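Local coordinates for protein peptidyl tryptophan dihydroxylase (PDB 7CTQ) that probably uses its bound FAD as a flavoprotein monooxygenase to dihydroxylate a peptidyl tryptophan during biogenesis of the tryptophylquinone cofactor, at residues A[151-156]-A[309-314]; A[289-294]-A[300-305]. All blocks are in the same frame, centred on the assembly; numbering follows the deposited sequence.

Contact 1: residues A[151-156]-A[309-314]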
loop_
_atom_site.group_PDB
_atom_site.type_symbol
_atom_site.label_atom_id
_atom_site.label_comp_id
_atom_site.label_asym_id
_atom_site.label_seq_id
_atom_site.Cartn_x
_atom_site.Cartn_y
_atom_site.Cartn_z
ATOM N N ASP A 151 9.795 4.763 -13.334
ATOM C CA ASP A 151 8.872 3.725 -12.901
ATOM C C ASP A 151 9.358 2.363 -13.373
ATOM O O ASP A 151 9.860 2.226 -14.495
ATOM C CB ASP A 151 7.467 3.981 -13.445
ATOM C CG ASP A 151 6.954 5.370 -13.108
ATOM O OD1 ASP A 151 7.412 5.961 -12.098
ATOM O OD2 ASP A 151 6.084 5.853 -13.859
ATOM N N ARG A 152 9.223 1.361 -12.499
ATOM C CA ARG A 152 9.371 -0.030 -12.918
ATOM C C ARG A 152 8.144 -0.507 -13.687
ATOM O O ARG A 152 8.273 -1.201 -14.699
ATOM C CB ARG A 152 9.612 -0.918 -11.707
ATOM C CG ARG A 152 9.865 -2.363 -12.044
ATOM C CD ARG A 152 10.942 -2.924 -11.134
ATOM N NE ARG A 152 11.377 -4.268 -11.535
ATOM C CZ ARG A 152 12.396 -4.526 -12.352
ATOM N NH1 ARG A 152 13.114 -3.539 -12.877
ATOM N NH2 ARG A 152 12.695 -5.783 -12.645
ATOM N N LEU A 153 6.951 -0.153 -13.215
ATOM C CA LEU A 153 5.705 -0.408 -13.928
ATOM C C LEU A 153 4.770 0.770 -13.726
ATOM O O LEU A 153 4.790 1.420 -12.677
ATOM C CB LEU A 153 4.998 -1.665 -13.428
ATOM C CG LEU A 153 5.706 -2.965 -13.751
ATOM C CD1 LEU A 153 5.120 -4.062 -12.879
ATOM C CD2 LEU A 153 5.537 -3.259 -15.235
ATOM N N ARG A 154 3.924 1.008 -14.724
ATOM C CA ARG A 154 2.960 2.098 -14.683
ATOM C C ARG A 154 1.699 1.625 -15.378
ATOM O O ARG A 154 1.758 1.171 -16.524
ATOM C CB ARG A 154 3.507 3.356 -15.355
ATOM C CG ARG A 154 2.721 4.604 -15.000
ATOM C CD ARG A 154 3.355 5.874 -15.540
ATOM N NE ARG A 154 2.571 7.021 -15.092
ATOM C CZ ARG A 154 2.863 7.762 -14.031
ATOM N NH1 ARG A 154 2.063 8.771 -13.694
ATOM N NH2 ARG A 154 3.959 7.519 -13.327
ATOM N N GLY A 155 0.573 1.690 -14.677
ATOM C CA GLY A 155 -0.681 1.262 -15.245
ATOM C C GLY A 155 -1.351 2.367 -16.029
ATOM O O GLY A 155 -0.785 3.446 -16.231
ATOM N N PRO A 156 -2.578 2.115 -16.479
ATOM C CA PRO A 156 -3.336 3.138 -17.214
ATOM C C PRO A 156 -3.358 4.440 -16.439
ATOM O O PRO A 156 -3.684 4.455 -15.255
ATOM C CB PRO A 156 -4.739 2.532 -17.321
ATOM C CG PRO A 156 -4.551 1.063 -17.083
ATOM C CD PRO A 156 -3.395 0.939 -16.147
ATOM N N ARG A 309 9.855 -8.150 -2.912
ATOM C CA ARG A 309 8.631 -8.093 -2.116
ATOM C C ARG A 309 7.716 -6.970 -2.601
ATOM O O ARG A 309 6.515 -7.182 -2.825
ATOM C CB ARG A 309 8.961 -7.915 -0.627
ATOM C CG ARG A 309 7.722 -7.601 0.239
ATOM C CD ARG A 309 8.013 -7.592 1.752
ATOM N NE ARG A 309 6.868 -7.095 2.525
ATOM C CZ ARG A 309 5.801 -7.835 2.830
ATOM N NH1 ARG A 309 5.732 -9.100 2.430
ATOM N NH2 ARG A 309 4.802 -7.318 3.534
ATOM N N ILE A 310 8.270 -5.762 -2.776
ATOM C CA ILE A 310 7.460 -4.622 -3.209
ATOM C C ILE A 310 6.799 -4.909 -4.554
ATOM O O ILE A 310 5.621 -4.598 -4.763
ATOM C CB ILE A 310 8.323 -3.343 -3.272
ATOM C CG1 ILE A 310 8.778 -2.907 -1.874
ATOM C CG2 ILE A 310 7.570 -2.228 -3.953
ATOM C CD1 ILE A 310 7.662 -2.796 -0.872
ATOM N N GLU A 311 7.546 -5.493 -5.495
ATOM C CA GLU A 311 6.963 -5.765 -6.803
ATOM C C GLU A 311 5.840 -6.799 -6.699
ATOM O O GLU A 311 4.763 -6.618 -7.285
ATOM C CB GLU A 311 8.053 -6.214 -7.778
ATOM C CG GLU A 311 7.499 -6.667 -9.125
ATOM C CD GLU A 311 8.527 -6.626 -10.246
ATOM O OE1 GLU A 311 8.159 -6.978 -11.384
ATOM O OE2 GLU A 311 9.696 -6.240 -10.000
ATOM N N GLN A 312 6.051 -7.871 -5.928
ATOM C CA GLN A 312 4.990 -8.868 -5.789
ATOM C C GLN A 312 3.756 -8.290 -5.087
ATOM O O GLN A 312 2.616 -8.577 -5.488
ATOM C CB GLN A 312 5.518 -10.102 -5.065
ATOM C CG GLN A 312 6.521 -10.876 -5.906
ATOM C CD GLN A 312 5.971 -11.273 -7.279
ATOM O OE1 GLN A 312 6.484 -10.851 -8.325
ATOM N NE2 GLN A 312 4.913 -12.065 -7.277
ATOM N N LEU A 313 3.955 -7.466 -4.046
ATOM C CA LEU A 313 2.821 -6.786 -3.418
ATOM C C LEU A 313 2.063 -5.940 -4.438
ATOM O O LEU A 313 0.838 -6.061 -4.574
ATOM C CB LEU A 313 3.294 -5.909 -2.242
ATOM C CG LEU A 313 3.751 -6.537 -0.915
ATOM C CD1 LEU A 313 4.247 -5.449 0.040
ATOM C CD2 LEU A 313 2.660 -7.352 -0.230
ATOM N N PHE A 314 2.785 -5.085 -5.175
ATOM C CA PHE A 314 2.172 -4.239 -6.199
ATOM C C PHE A 314 1.319 -5.054 -7.151
ATOM O O PHE A 314 0.164 -4.712 -7.427
ATOM C CB PHE A 314 3.260 -3.501 -6.984
ATOM C CG PHE A 314 2.742 -2.725 -8.177
ATOM C CD1 PHE A 314 2.179 -1.453 -8.015
ATOM C CD2 PHE A 314 2.827 -3.255 -9.457
ATOM C CE1 PHE A 314 1.724 -0.746 -9.111
ATOM C CE2 PHE A 314 2.365 -2.558 -10.553
ATOM C CZ PHE A 314 1.806 -1.301 -10.383
HETATM O O HOH W 1 10.961 -7.602 -12.052
#

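Contact 2: residues A[289-294]-A[300-305]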
loop_
_atom_site.group_PDB
_atom_site.type_symbol
_atom_site.label_atom_id
_atom_site.label_comp_id
_atom_site.label_asym_id
_atom_site.label_seq_id
_atom_site.Cartn_x
_atom_site.Cartn_y
_atom_site.Cartn_z
ATOM N N ILE A 289 16.379 -2.596 6.697
ATOM C CA ILE A 289 17.244 -1.559 7.270
ATOM C C ILE A 289 18.220 -2.170 8.272
ATOM O O ILE A 289 19.424 -1.888 8.252
ATOM C CB ILE A 289 16.372 -0.460 7.901
ATOM C CG1 ILE A 289 15.493 0.167 6.818
ATOM C CG2 ILE A 289 17.219 0.616 8.627
ATOM C CD1 ILE A 289 14.391 1.062 7.336
ATOM N N ASN A 290 17.707 -3.021 9.165
ATOM C CA ASN A 290 18.549 -3.678 10.158
ATOM C C ASN A 290 19.695 -4.439 9.497
ATOM O O ASN A 290 20.838 -4.413 9.981
ATOM C CB ASN A 290 17.685 -4.612 11.016
ATOM C CG ASN A 290 18.453 -5.242 12.151
ATOM O OD1 ASN A 290 19.074 -4.545 12.961
ATOM N ND2 ASN A 290 18.424 -6.575 12.220
ATOM N N THR A 291 19.417 -5.093 8.367
ATOM C CA THR A 291 20.483 -5.752 7.626
ATOM C C THR A 291 21.436 -4.729 7.024
ATOM O O THR A 291 22.658 -4.893 7.097
ATOM C CB THR A 291 19.903 -6.654 6.538
ATOM O OG1 THR A 291 18.826 -7.432 7.091
ATOM C CG2 THR A 291 20.995 -7.602 5.988
ATOM N N LEU A 292 20.896 -3.650 6.464
ATOM C CA LEU A 292 21.740 -2.678 5.792
ATOM C C LEU A 292 22.722 -2.035 6.768
ATOM O O LEU A 292 23.829 -1.645 6.371
ATOM C CB LEU A 292 20.865 -1.621 5.111
ATOM C CG LEU A 292 20.119 -2.092 3.846
ATOM C CD1 LEU A 292 19.210 -1.010 3.315
ATOM C CD2 LEU A 292 21.083 -2.540 2.751
ATOM N N LEU A 293 22.348 -1.954 8.049
ATOM C CA LEU A 293 23.141 -1.290 9.082
ATOM C C LEU A 293 24.040 -2.243 9.861
ATOM O O LEU A 293 25.197 -1.899 10.129
ATOM C CB LEU A 293 22.214 -0.548 10.045
ATOM C CG LEU A 293 21.431 0.587 9.382
ATOM C CD1 LEU A 293 20.400 1.173 10.319
ATOM C CD2 LEU A 293 22.373 1.668 8.881
ATOM N N ARG A 294 23.545 -3.429 10.224
ATOM C CA ARG A 294 24.297 -4.409 11.005
ATOM C C ARG A 294 25.161 -5.340 10.163
ATOM O O ARG A 294 26.226 -5.766 10.626
ATOM C CB ARG A 294 23.347 -5.270 11.850
ATOM C CG ARG A 294 22.574 -4.513 12.916
ATOM C CD ARG A 294 23.457 -3.535 13.679
ATOM N NE ARG A 294 22.796 -3.130 14.913
ATOM C CZ ARG A 294 22.850 -1.911 15.435
ATOM N NH1 ARG A 294 23.550 -0.955 14.833
ATOM N NH2 ARG A 294 22.198 -1.648 16.565
ATOM N N GLY A 300 23.332 -6.366 -0.947
ATOM C CA GLY A 300 22.757 -6.902 -2.171
ATOM C C GLY A 300 21.550 -7.778 -1.888
ATOM O O GLY A 300 20.483 -7.609 -2.491
ATOM N N LEU A 301 21.697 -8.715 -0.946
ATOM C CA LEU A 301 20.576 -9.572 -0.574
ATOM C C LEU A 301 19.437 -8.754 0.001
ATOM O O LEU A 301 18.272 -8.952 -0.359
ATOM C CB LEU A 301 21.020 -10.624 0.435
ATOM C CG LEU A 301 22.013 -11.686 -0.030
ATOM C CD1 LEU A 301 22.523 -12.494 1.170
ATOM C CD2 LEU A 301 21.367 -12.588 -1.077
ATOM N N ALA A 302 19.753 -7.829 0.904
ATOM C CA ALA A 302 18.711 -7.016 1.512
ATOM C C ALA A 302 17.997 -6.177 0.468
ATOM O O ALA A 302 16.772 -6.015 0.524
ATOM C CB ALA A 302 19.305 -6.126 2.618
ATOM N N ARG A 303 18.740 -5.640 -0.502
ATOM C CA ARG A 303 18.093 -4.824 -1.524
ATOM C C ARG A 303 17.176 -5.674 -2.387
ATOM O O ARG A 303 16.047 -5.270 -2.689
ATOM C CB ARG A 303 19.133 -4.109 -2.393
ATOM C CG ARG A 303 19.908 -2.989 -1.660
ATOM C CD ARG A 303 21.213 -2.605 -2.388
ATOM N NE ARG A 303 20.936 -1.732 -3.525
ATOM C CZ ARG A 303 21.850 -1.025 -4.183
ATOM N NH1 ARG A 303 21.478 -0.267 -5.205
ATOM N NH2 ARG A 303 23.130 -1.079 -3.826
ATOM N N GLN A 304 17.647 -6.865 -2.773
ATOM C CA GLN A 304 16.821 -7.756 -3.580
ATOM C C GLN A 304 15.576 -8.180 -2.813
ATOM O O GLN A 304 14.477 -8.242 -3.376
ATOM C CB GLN A 304 17.633 -8.975 -4.009
ATOM C CG GLN A 304 16.821 -9.950 -4.875
ATOM C CD GLN A 304 17.588 -11.212 -5.228
ATOM O OE1 GLN A 304 18.811 -11.216 -5.217
ATOM N NE2 GLN A 304 16.863 -12.294 -5.541
ATOM N N PHE A 305 15.719 -8.438 -1.512
ATOM C CA PHE A 305 14.560 -8.835 -0.723
ATOM C C PHE A 305 13.471 -7.764 -0.769
ATOM O O PHE A 305 12.289 -8.070 -0.983
ATOM C CB PHE A 305 14.981 -9.128 0.725
ATOM C CG PHE A 305 13.869 -9.676 1.560
ATOM C CD1 PHE A 305 13.004 -8.821 2.236
ATOM C CD2 PHE A 305 13.659 -11.045 1.637
ATOM C CE1 PHE A 305 11.939 -9.317 2.977
ATOM C CE2 PHE A 305 12.605 -11.559 2.393
ATOM C CZ PHE A 305 11.737 -10.691 3.055
#

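Contact 1: residues A[151-156]-A[309-314]
Arg-152 meets Glu-311 in a salt bridge. Its NE donates to Glu-311 OE2 at 3.0 Å, with an N-H...O angle of 163°. The oxygen lies almost in the guanidinium plane. From the carboxylate side the bond reaches OE2 on its syn side but well out of the carboxylate plane; the two flat groups are turned 69° apart. A water closes a second path: it accepts from Arg-152 NH2 at 2.6 Å and donates to Glu-311 OE2 at 2.8 Å. Glu-311 spans the gap because CG is anti to the backbone N (chi1 174°) and the chain stays extended. A leucine in its place would probably leave the Arg-152 guanidinium without its charged mate and free to swing, and the water without this acceptor.

Arg-152 and Leu-153 both pair through the backbone with Leu-248, which makes a classic beta bulge at the edge of the small antiparallel sheet of strands 153-154, 247-249 and 265-266. Helix 299-327 packs against this sheet. The CB of Leu-153 points toward the helix. Its CD1 lies 3.9 Å from Phe-314 CE2, and its CB is 4.0 Å from the same ring carbon. The methyl approaches the ring obliquely. Phe-314 is buried and also touches Met-265, so its ring bridges the two outer strands of the sheet.

Contact 2: residues A[289-294]-A[300-305]
Ala-302 puts its methyl group between Thr-291 and Leu-292, and this makes a small buried apolar contact between two successive helices. The backbones come close here, with the CA atoms of Thr-291 and Ala-302 6.5 Å apart. The short alanine side chain allows this approach. Thr-291 presents its carbon side: CB and CG2 each lie 4.0 Å from Ala-302 CB. CG2 is anti to the backbone N, while OG1 sits beside that N (chi1 -46°). The hydroxyl therefore takes no part in the contact with Ala-302. It is hydrogen-bonded to Val-287 O, one turn back in its own helix, and to Val-371 N.

Leu-292 does not aim its CB straight at the other helix. Its CG is anti to the carbonyl carbon (chi1 -73°). The CD2 branch is the one that touches, 4.0 Å from Ala-302 CB. No hydrogen bond crosses between the two segments.

The contact joins the end of helix 285-294 to the first turns of helix 299-327. Leu-292 also touches Phe-137 on strand 137-140 of the Rossmann-like sheet. Thr-291 touches Leu-370, and Leu-301 packs on Val-371, both on strand 370-378.

In the fold
From the N terminus, the chain first passes through residues 151-156, on the short edge strand 153-154. Helix 299-327 meets them again at 309-314, so contact 1 closes a long loop of 152 residues. Contact 2 closes a short one of five residues, between 289-294 and 300-305, and lies wholly within the long loop. Both contacts use helix 299-327. Contact 2 ties the early part of that helix to helix 285-294, and contact 1 ties the next turns to the small three-stranded sheet. Their centres are about 20 Å apart. In contact 1 the Phe-314 side chain is about 11 Å from the bound FAD.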